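Local coordinates for alpha-rhamnosidase (Dictyoglomus thermophilum, PDB 6I60), which probably hydrolyses terminal non-reducing alpha-L-rhamnose residues from alpha-L-rhamnosides, at residues R214-G219 / F431-F436; N371-I376 / S817-M822; W484-N489 / F519-I524. All coordinates share one frame; numbering follows the deposited sequence.

Interaction 1: R214-G219 / F431-F436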
loop_
_atom_site.group_PDB
_atom_site.type_symbol
_atom_site.label_atom_id
_atom_site.label_comp_id
_atom_site.label_asym_id
_atom_site.label_seq_id
_atom_site.Cartn_x
_atom_site.Cartn_y
_atom_site.Cartn_z
ATOM N N ARG A 214 11.145 13.208 -2.056
ATOM C CA ARG A 214 10.856 11.829 -2.408
ATOM C C ARG A 214 12.036 11.220 -3.155
ATOM O O ARG A 214 12.957 11.914 -3.591
ATOM C CB ARG A 214 9.582 11.741 -3.259
ATOM C CG ARG A 214 8.551 12.805 -2.929
ATOM C CD ARG A 214 7.773 13.221 -4.166
ATOM N NE ARG A 214 6.636 14.074 -3.834
ATOM C CZ ARG A 214 5.466 14.033 -4.464
ATOM N NH1 ARG A 214 5.281 13.178 -5.460
ATOM N NH2 ARG A 214 4.481 14.845 -4.098
ATOM N N VAL A 215 11.994 9.893 -3.295
ATOM C CA VAL A 215 12.999 9.135 -4.029
ATOM C C VAL A 215 12.284 8.117 -4.907
ATOM O O VAL A 215 11.116 7.789 -4.692
ATOM C CB VAL A 215 14.004 8.425 -3.094
ATOM C CG1 VAL A 215 14.941 9.435 -2.454
ATOM C CG2 VAL A 215 13.269 7.626 -2.028
ATOM N N LEU A 216 13.009 7.620 -5.913
ATOM C CA LEU A 216 12.487 6.619 -6.848
ATOM C C LEU A 216 11.161 7.067 -7.459
ATOM O O LEU A 216 10.197 6.301 -7.547
ATOM C CB LEU A 216 12.346 5.254 -6.169
ATOM C CG LEU A 216 13.648 4.633 -5.654
ATOM C CD1 LEU A 216 13.426 3.196 -5.226
ATOM C CD2 LEU A 216 14.748 4.713 -6.704
ATOM N N ASP A 217 11.114 8.330 -7.880
ATOM C CA ASP A 217 10.044 9.068 -8.536
ATOM C C ASP A 217 10.255 9.079 -10.046
ATOM O O ASP A 217 11.395 9.203 -10.512
ATOM C CB ASP A 217 9.989 10.506 -8.018
ATOM C CG ASP A 217 8.583 11.072 -8.007
ATOM O OD1 ASP A 217 7.696 10.457 -7.379
ATOM O OD2 ASP A 217 8.365 12.134 -8.629
ATOM N N PRO A 218 9.191 8.947 -10.853
ATOM C CA PRO A 218 7.803 8.788 -10.415
ATOM C C PRO A 218 7.434 7.344 -10.090
ATOM O O PRO A 218 8.303 6.472 -10.058
ATOM C CB PRO A 218 7.008 9.286 -11.618
ATOM C CG PRO A 218 7.862 8.922 -12.786
ATOM C CD PRO A 218 9.296 9.017 -12.323
ATOM N N GLY A 219 6.141 7.104 -9.857
ATOM C CA GLY A 219 5.682 5.769 -9.550
ATOM C C GLY A 219 5.656 4.858 -10.765
ATOM O O GLY A 219 5.575 5.294 -11.914
ATOM N N PHE A 431 19.175 5.256 -7.976
ATOM C CA PHE A 431 18.358 4.661 -9.027
ATOM C C PHE A 431 18.181 3.159 -8.828
ATOM O O PHE A 431 18.078 2.407 -9.800
ATOM C CB PHE A 431 18.959 4.952 -10.402
ATOM C CG PHE A 431 18.917 6.403 -10.789
ATOM C CD1 PHE A 431 17.771 7.155 -10.583
ATOM C CD2 PHE A 431 20.021 7.015 -11.359
ATOM C CE1 PHE A 431 17.728 8.493 -10.939
ATOM C CE2 PHE A 431 19.984 8.353 -11.718
ATOM C CZ PHE A 431 18.836 9.092 -11.507
ATOM N N THR A 432 18.136 2.713 -7.576
ATOM C CA THR A 432 17.972 1.298 -7.268
ATOM C C THR A 432 17.520 1.160 -5.821
ATOM O O THR A 432 17.515 2.127 -5.054
ATOM C CB THR A 432 19.270 0.518 -7.501
ATOM O OG1 THR A 432 19.104 -0.839 -7.067
ATOM C CG2 THR A 432 20.411 1.151 -6.725
ATOM N N TYR A 433 17.137 -0.061 -5.459
ATOM C CA TYR A 433 16.846 -0.394 -4.072
ATOM C C TYR A 433 16.977 -1.899 -3.897
ATOM O O TYR A 433 16.795 -2.666 -4.846
ATOM C CB TYR A 433 15.455 0.099 -3.646
ATOM C CG TYR A 433 14.290 -0.764 -4.084
ATOM C CD1 TYR A 433 13.775 -1.746 -3.248
ATOM C CD2 TYR A 433 13.688 -0.578 -5.322
ATOM C CE1 TYR A 433 12.706 -2.528 -3.637
ATOM C CE2 TYR A 433 12.615 -1.356 -5.720
ATOM C CZ TYR A 433 12.128 -2.329 -4.873
ATOM O OH TYR A 433 11.062 -3.110 -5.257
ATOM N N HIS A 434 17.313 -2.310 -2.676
ATOM C CA HIS A 434 17.512 -3.715 -2.359
ATOM C C HIS A 434 16.735 -4.081 -1.103
ATOM O O HIS A 434 16.448 -3.230 -0.257
ATOM C CB HIS A 434 19.001 -4.050 -2.155
ATOM C CG HIS A 434 19.932 -3.212 -2.977
ATOM N ND1 HIS A 434 20.162 -3.451 -4.316
ATOM C CD2 HIS A 434 20.699 -2.146 -2.647
ATOM C CE1 HIS A 434 21.027 -2.564 -4.776
ATOM N NE2 HIS A 434 21.369 -1.762 -3.784
ATOM N N GLY A 435 16.386 -5.361 -1.002
ATOM C CA GLY A 435 15.803 -5.905 0.208
ATOM C C GLY A 435 16.812 -6.788 0.910
ATOM O O GLY A 435 17.306 -7.755 0.324
ATOM N N PHE A 436 17.137 -6.469 2.159
ATOM C CA PHE A 436 18.270 -7.122 2.795
ATOM C C PHE A 436 18.206 -6.930 4.301
ATOM O O PHE A 436 17.476 -6.079 4.814
ATOM C CB PHE A 436 19.595 -6.574 2.253
ATOM C CG PHE A 436 19.776 -5.098 2.477
ATOM C CD1 PHE A 436 19.167 -4.175 1.639
ATOM C CD2 PHE A 436 20.549 -4.633 3.527
ATOM C CE1 PHE A 436 19.329 -2.817 1.844
ATOM C CE2 PHE A 436 20.712 -3.276 3.737
ATOM C CZ PHE A 436 20.102 -2.367 2.893
#
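Leu216 carries this contact alone from its side, sending its two methyls to different neighbours in the 431-433 run. CD1 of Leu216 meets the Tyr433 side chain near its root, 3.8 Å from CD2 of the Tyr433 ring. The same methyl lies 4.0 Å from Tyr433 CB, so it touches both the ring and the carbon that carries it, approaching the ring obliquely. The two side chains cross at about a right angle. The other methyl, CD2 of Leu216, rests against backbone, 4.0 Å from Thr432 N. Phe431 enters through its main chain, with CA 4.3 Å from Leu216 CD2, while its CB points away from the 214-219 loop.

Torsions account for this placement. Tyr433 CG stands between its backbone N and carbonyl carbon (chi1 79°), and Leu216 CG lies anti to its carbonyl carbon (chi1 -62°), which brings the branched tip onto the tyrosine. Leu216 has positive phi (53°), and a cis peptide bond joins Asp217 to Pro218. Further out, Asp217 OD2 is hydrogen-bonded to Tyr202 OH and Thr230 OG1, tying the loop to strands 201-206 and 226-233. Met491 touches both Leu216 and Tyr433, and Arg503 makes a cation-pi contact with the tyrosine ring besides bonding its carbonyl oxygen.

With 128 Å² buried and purely apolar side-chain contact, this is packing of the 214-219 loop, in the alpha-L-rhamnosidase N-terminal family region, against the loop leading into strand 434-436 of the concanavalin-like domain in a multidomain bacterial alpha-L-rhamnosidase.

Interaction 2: N371-I376 / S817-M822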
loop_
_atom_site.group_PDB
_atom_site.type_symbol
_atom_site.label_atom_id
_atom_site.label_comp_id
_atom_site.label_asym_id
_atom_site.label_seq_id
_atom_site.Cartn_x
_atom_site.Cartn_y
_atom_site.Cartn_z
ATOM N N ASN A 371 15.265 -7.373 8.381
ATOM C CA ASN A 371 15.152 -7.435 6.928
ATOM C C ASN A 371 14.284 -6.272 6.459
ATOM O O ASN A 371 13.064 -6.274 6.663
ATOM C CB ASN A 371 14.561 -8.776 6.504
ATOM C CG ASN A 371 14.745 -9.058 5.027
ATOM O OD1 ASN A 371 15.020 -8.155 4.237
ATOM N ND2 ASN A 371 14.584 -10.317 4.645
ATOM N N TYR A 372 14.907 -5.274 5.834
ATOM C CA TYR A 372 14.181 -4.097 5.371
ATOM C C TYR A 372 14.477 -3.827 3.903
ATOM O O TYR A 372 15.073 -4.667 3.220
ATOM C CB TYR A 372 14.529 -2.874 6.226
ATOM C CG TYR A 372 15.956 -2.391 6.088
ATOM C CD1 TYR A 372 17.019 -3.147 6.571
ATOM C CD2 TYR A 372 16.242 -1.171 5.488
ATOM C CE1 TYR A 372 18.325 -2.709 6.450
ATOM C CE2 TYR A 372 17.546 -0.721 5.364
ATOM C CZ TYR A 372 18.582 -1.494 5.847
ATOM O OH TYR A 372 19.880 -1.052 5.728
ATOM N N THR A 373 14.066 -2.662 3.405
ATOM C CA THR A 373 14.222 -2.320 2.000
ATOM C C THR A 373 14.832 -0.935 1.858
ATOM O O THR A 373 14.633 -0.057 2.703
ATOM C CB THR A 373 12.887 -2.361 1.253
ATOM O OG1 THR A 373 11.896 -1.644 1.999
ATOM C CG2 THR A 373 12.438 -3.787 1.076
ATOM N N GLY A 374 15.566 -0.748 0.765
ATOM C CA GLY A 374 16.223 0.512 0.497
ATOM C C GLY A 374 17.680 0.344 0.123
ATOM O O GLY A 374 18.035 -0.559 -0.640
ATOM N N TRP A 375 18.531 1.214 0.655
ATOM C CA TRP A 375 19.956 1.171 0.372
ATOM C C TRP A 375 20.703 1.598 1.629
ATOM O O TRP A 375 20.110 1.776 2.696
ATOM C CB TRP A 375 20.295 2.055 -0.835
ATOM C CG TRP A 375 19.797 3.465 -0.710
ATOM C CD1 TRP A 375 20.327 4.457 0.062
ATOM C CD2 TRP A 375 18.670 4.040 -1.383
ATOM N NE1 TRP A 375 19.600 5.613 -0.087
ATOM C CE2 TRP A 375 18.578 5.384 -0.970
ATOM C CE3 TRP A 375 17.731 3.549 -2.295
ATOM C CZ2 TRP A 375 17.585 6.242 -1.436
ATOM C CZ3 TRP A 375 16.746 4.403 -2.757
ATOM C CH2 TRP A 375 16.681 5.734 -2.327
ATOM N N ILE A 376 22.018 1.766 1.501
ATOM C CA ILE A 376 22.851 2.208 2.607
ATOM C C ILE A 376 23.641 3.432 2.167
ATOM O O ILE A 376 23.790 3.714 0.977
ATOM C CB ILE A 376 23.805 1.101 3.108
ATOM C CG1 ILE A 376 24.872 0.795 2.058
ATOM C CG2 ILE A 376 23.033 -0.161 3.467
ATOM C CD1 ILE A 376 26.223 0.504 2.655
ATOM N N SER A 817 12.091 -16.877 -1.117
ATOM C CA SER A 817 12.292 -15.524 -0.615
ATOM C C SER A 817 11.843 -15.403 0.837
ATOM O O SER A 817 10.930 -16.099 1.292
ATOM C CB SER A 817 11.540 -14.512 -1.473
ATOM O OG SER A 817 11.344 -13.298 -0.765
ATOM N N HIS A 818 12.496 -14.495 1.564
ATOM C CA HIS A 818 12.281 -14.324 2.996
ATOM C C HIS A 818 11.630 -12.988 3.339
ATOM O O HIS A 818 11.767 -12.512 4.471
ATOM C CB HIS A 818 13.605 -14.471 3.745
ATOM C CG HIS A 818 14.003 -15.891 4.000
ATOM N ND1 HIS A 818 14.362 -16.350 5.249
ATOM C CD2 HIS A 818 14.095 -16.953 3.166
ATOM C CE1 HIS A 818 14.659 -17.636 5.174
ATOM N NE2 HIS A 818 14.506 -18.026 3.921
ATOM N N ASN A 819 10.928 -12.373 2.395
ATOM C CA ASN A 819 10.234 -11.117 2.654
ATOM C C ASN A 819 8.989 -11.039 1.771
ATOM O O ASN A 819 8.828 -10.148 0.940
ATOM C CB ASN A 819 11.163 -9.926 2.431
ATOM C CG ASN A 819 10.670 -8.666 3.123
ATOM O OD1 ASN A 819 9.546 -8.617 3.624
ATOM N ND2 ASN A 819 11.512 -7.639 3.154
ATOM N N HIS A 820 8.079 -11.987 1.954
ATOM C CA HIS A 820 6.814 -12.000 1.238
ATOM C C HIS A 820 5.689 -11.488 2.130
ATOM O O HIS A 820 5.787 -11.484 3.359
ATOM C CB HIS A 820 6.486 -13.406 0.733
ATOM C CG HIS A 820 6.972 -13.672 -0.658
ATOM N ND1 HIS A 820 8.276 -13.446 -1.044
ATOM C CD2 HIS A 820 6.329 -14.136 -1.755
ATOM C CE1 HIS A 820 8.415 -13.767 -2.319
ATOM N NE2 HIS A 820 7.248 -14.186 -2.774
ATOM N N ILE A 821 4.609 -11.057 1.485
ATOM C CA ILE A 821 3.481 -10.443 2.176
ATOM C C ILE A 821 2.179 -11.206 1.977
ATOM O O ILE A 821 1.182 -10.879 2.640
ATOM C CB ILE A 821 3.307 -8.968 1.746
ATOM C CG1 ILE A 821 2.414 -8.196 2.724
ATOM C CG2 ILE A 821 2.778 -8.883 0.320
ATOM C CD1 ILE A 821 2.695 -8.492 4.180
ATOM N N MET A 822 2.151 -12.223 1.111
ATOM C CA MET A 822 0.897 -12.913 0.823
ATOM C C MET A 822 0.340 -13.606 2.062
ATOM O O MET A 822 -0.879 -13.642 2.267
ATOM C CB MET A 822 1.099 -13.917 -0.311
ATOM C CG MET A 822 2.428 -14.653 -0.263
ATOM S SD MET A 822 2.722 -15.625 -1.753
ATOM C CE MET A 822 3.765 -16.930 -1.112
#
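Asn371 and Asn819 reach for each other across this contact, but their amides only approach. With OD1 of Asn371 3.7 Å from ND2 of Asn819 and the amide planes 57° apart, the pair is in contact but does not count as hydrogen-bonded. Likewise ND2 of Asn371 comes within 3.6 Å of His818 O without bonding it. Both side chains extend away from their own backbone N (chi1 -165° in Asn371, -160° in Asn819), which turns each amide toward the other segment.

Hydrogen bonding between the segments is indirect. The carboxylate of Glu395 bridges them, OE2 accepting from Asn371 ND2 and OE1 from His818 N; His818 NE2 is taken by Leu810 O.

Within 817-822, Ser817 OG gathers several bonds: His820 ND1 bonds it at 3.1 Å, nearly in the imidazole plane, and Gln499 OE1 is a further partner. Asn819 N also donates to Ser817 OG, a weak bond of 3.3 Å in the pattern of an ST turn.

Van der Waals contact adds little: Thr373 CG2 lies 4.5 Å from Asn819 ND2. The whole is a buried polar interface joining strand 371-373 of the concanavalin-like beta domain to an interhelical loop of the six-hairpin glycosidase domain.

Interaction 3: W484-N489 / F519-I524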
loop_
_atom_site.group_PDB
_atom_site.type_symbol
_atom_site.label_atom_id
_atom_site.label_comp_id
_atom_site.label_asym_id
_atom_site.label_seq_id
_atom_site.Cartn_x
_atom_site.Cartn_y
_atom_site.Cartn_z
ATOM N N TRP A 484 6.781 -4.754 8.938
ATOM C CA TRP A 484 7.968 -4.517 8.123
ATOM C C TRP A 484 7.848 -5.169 6.754
ATOM O O TRP A 484 8.368 -4.635 5.767
ATOM C CB TRP A 484 9.215 -5.032 8.840
ATOM C CG TRP A 484 9.717 -4.113 9.903
ATOM C CD1 TRP A 484 9.295 -4.052 11.199
ATOM C CD2 TRP A 484 10.737 -3.116 9.765
ATOM N NE1 TRP A 484 9.989 -3.079 11.876
ATOM C CE2 TRP A 484 10.881 -2.490 11.018
ATOM C CE3 TRP A 484 11.541 -2.691 8.703
ATOM C CZ2 TRP A 484 11.797 -1.464 11.241
ATOM C CZ3 TRP A 484 12.449 -1.672 8.925
ATOM C CH2 TRP A 484 12.570 -1.070 10.184
ATOM N N GLY A 485 7.170 -6.315 6.671
ATOM C CA GLY A 485 7.031 -6.986 5.390
ATOM C C GLY A 485 6.118 -6.243 4.435
ATOM O O GLY A 485 6.387 -6.172 3.232
ATOM N N GLN A 486 5.025 -5.680 4.953
ATOM C CA GLN A 486 4.112 -4.920 4.106
ATOM C C GLN A 486 4.784 -3.659 3.578
ATOM O O GLN A 486 4.723 -3.367 2.376
ATOM C CB GLN A 486 2.839 -4.574 4.881
ATOM C CG GLN A 486 1.819 -3.783 4.078
ATOM C CD GLN A 486 1.294 -4.555 2.883
ATOM O OE1 GLN A 486 0.374 -5.363 3.009
ATOM N NE2 GLN A 486 1.879 -4.309 1.715
ATOM N N LEU A 487 5.433 -2.899 4.465
ATOM C CA LEU A 487 6.149 -1.704 4.033
ATOM C C LEU A 487 7.264 -2.054 3.058
ATOM O O LEU A 487 7.522 -1.312 2.104
ATOM C CB LEU A 487 6.709 -0.964 5.248
ATOM C CG LEU A 487 5.672 -0.374 6.203
ATOM C CD1 LEU A 487 6.321 0.582 7.196
ATOM C CD2 LEU A 487 4.579 0.324 5.413
ATOM N N SER A 488 7.933 -3.190 3.276
ATOM C CA SER A 488 8.957 -3.647 2.346
ATOM C C SER A 488 8.400 -3.905 0.955
ATOM O O SER A 488 9.157 -3.875 -0.020
ATOM C CB SER A 488 9.617 -4.918 2.878
ATOM O OG SER A 488 10.605 -4.604 3.839
ATOM N N ASN A 489 7.096 -4.154 0.840
ATOM C CA ASN A 489 6.462 -4.470 -0.431
ATOM C C ASN A 489 5.513 -3.368 -0.888
ATOM O O ASN A 489 4.479 -3.644 -1.502
ATOM C CB ASN A 489 5.728 -5.805 -0.340
ATOM C CG ASN A 489 6.660 -6.984 -0.479
ATOM O OD1 ASN A 489 7.334 -7.140 -1.498
ATOM N ND2 ASN A 489 6.713 -7.822 0.550
ATOM N N PHE A 519 -5.667 -1.895 7.821
ATOM C CA PHE A 519 -5.705 -1.801 9.277
ATOM C C PHE A 519 -4.455 -1.137 9.837
ATOM O O PHE A 519 -4.530 -0.437 10.853
ATOM C CB PHE A 519 -5.874 -3.190 9.893
ATOM C CG PHE A 519 -7.286 -3.507 10.289
ATOM C CD1 PHE A 519 -8.078 -4.315 9.490
ATOM C CD2 PHE A 519 -7.823 -2.992 11.457
ATOM C CE1 PHE A 519 -9.380 -4.605 9.848
ATOM C CE2 PHE A 519 -9.125 -3.279 11.822
ATOM C CZ PHE A 519 -9.905 -4.086 11.017
ATOM N N ASN A 520 -3.307 -1.333 9.191
ATOM C CA ASN A 520 -2.045 -0.826 9.712
ATOM C C ASN A 520 -1.657 0.531 9.145
ATOM O O ASN A 520 -1.030 1.329 9.853
ATOM C CB ASN A 520 -0.921 -1.827 9.429
ATOM C CG ASN A 520 -0.882 -2.956 10.435
ATOM O OD1 ASN A 520 -0.970 -2.731 11.642
ATOM N ND2 ASN A 520 -0.751 -4.182 9.941
ATOM N N PHE A 521 -2.008 0.817 7.893
ATOM C CA PHE A 521 -1.539 2.021 7.223
ATOM C C PHE A 521 -2.684 2.683 6.469
ATOM O O PHE A 521 -3.687 2.047 6.135
ATOM C CB PHE A 521 -0.383 1.710 6.260
ATOM C CG PHE A 521 0.608 0.717 6.805
ATOM C CD1 PHE A 521 1.498 1.080 7.802
ATOM C CD2 PHE A 521 0.645 -0.580 6.324
ATOM C CE1 PHE A 521 2.407 0.170 8.306
ATOM C CE2 PHE A 521 1.552 -1.494 6.825
ATOM C CZ PHE A 521 2.433 -1.117 7.817
ATOM N N ASP A 522 -2.522 3.981 6.219
ATOM C CA ASP A 522 -3.449 4.741 5.385
ATOM C C ASP A 522 -3.194 4.370 3.928
ATOM O O ASP A 522 -2.161 4.741 3.359
ATOM C CB ASP A 522 -3.267 6.238 5.619
ATOM C CG ASP A 522 -4.303 7.075 4.893
ATOM O OD1 ASP A 522 -4.507 8.245 5.284
ATOM O OD2 ASP A 522 -4.914 6.567 3.929
ATOM N N MET A 523 -4.131 3.641 3.320
ATOM C CA MET A 523 -3.913 3.056 2.004
ATOM C C MET A 523 -4.886 3.526 0.933
ATOM O O MET A 523 -4.782 3.064 -0.210
ATOM C CB MET A 523 -3.981 1.524 2.088
ATOM C CG MET A 523 -3.131 0.918 3.187
ATOM S SD MET A 523 -1.432 0.640 2.666
ATOM C CE MET A 523 -1.685 0.017 1.007
ATOM N N ILE A 524 -5.826 4.421 1.255
ATOM C CA ILE A 524 -6.842 4.796 0.274
ATOM C C ILE A 524 -6.213 5.540 -0.900
ATOM O O ILE A 524 -6.609 5.349 -2.056
ATOM C CB ILE A 524 -7.965 5.616 0.937
ATOM C CG1 ILE A 524 -9.008 6.015 -0.108
ATOM C CG2 ILE A 524 -7.404 6.844 1.641
ATOM C CD1 ILE A 524 -10.427 5.925 0.380
#
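The Phe521 ring is clamped between two aliphatic groups, with Leu487 CD2 over one face and CB of the preceding Asn520 over the other. The leucine methyl makes a CH-pi contact, 3.6 Å from the ring centroid and 16° off the normal, displaced toward the CZ side. Its nearest ring atom is Phe521 CZ, at 3.5 Å from Leu487 CD2. Asn520 CB sits 3.5 Å above the opposite face of the Phe521 ring, over its centre. CG of Gln486 approaches the ring obliquely and touches Phe521 CE2 at 3.6 Å.

Phe521 is the first residue to leave helical angles after helix 514-520, and its CG, anti to the carbonyl carbon (chi1 -41°), carries the ring toward helix 473-488. On that helix, consecutive residues Gln486 and Leu487 receive it with aliphatic carbons. The last turn is secured by Trp484 O, which accepts from Ser488 N at 2.9 Å and, from the opposite face of its plane, from Ser488 OG at 3.0 Å. Asn520 is itself fixed by hydrogen bonds to Tyr831 OH and Asp827 OD2.

The residue just past helix 514-520 thus packs against the C-terminal end of helix 473-488, consistent with the (alpha/alpha)6 barrel of six-hairpin glycosidases.

Overall arrangement
All three contacts are largely buried, interaction 3 with one partly exposed leucine although it lies nearest the centre of the chain. Interactions 1 and 2 share a small two-stranded sheet, since strand 434-436 pairs with 371-373: His434 N lies 2.8 Å from Gly374 O, and Tyr372 N 2.9 Å from Phe436 O. Interaction 2 in turn meets interaction 3, because Asn489 ND2 lies 3.2 Å from Asn819 O. A continuous path therefore runs from the 214-219 loop through the concanavalin-like domain into the helical one. Chemistry changes along it: apolar between the two beta regions, polar and carboxylate-bridged where beta meets helical domain, and aliphatic on aromatic between a helix and the residue following another. Interactions 1 and 3 do not touch directly.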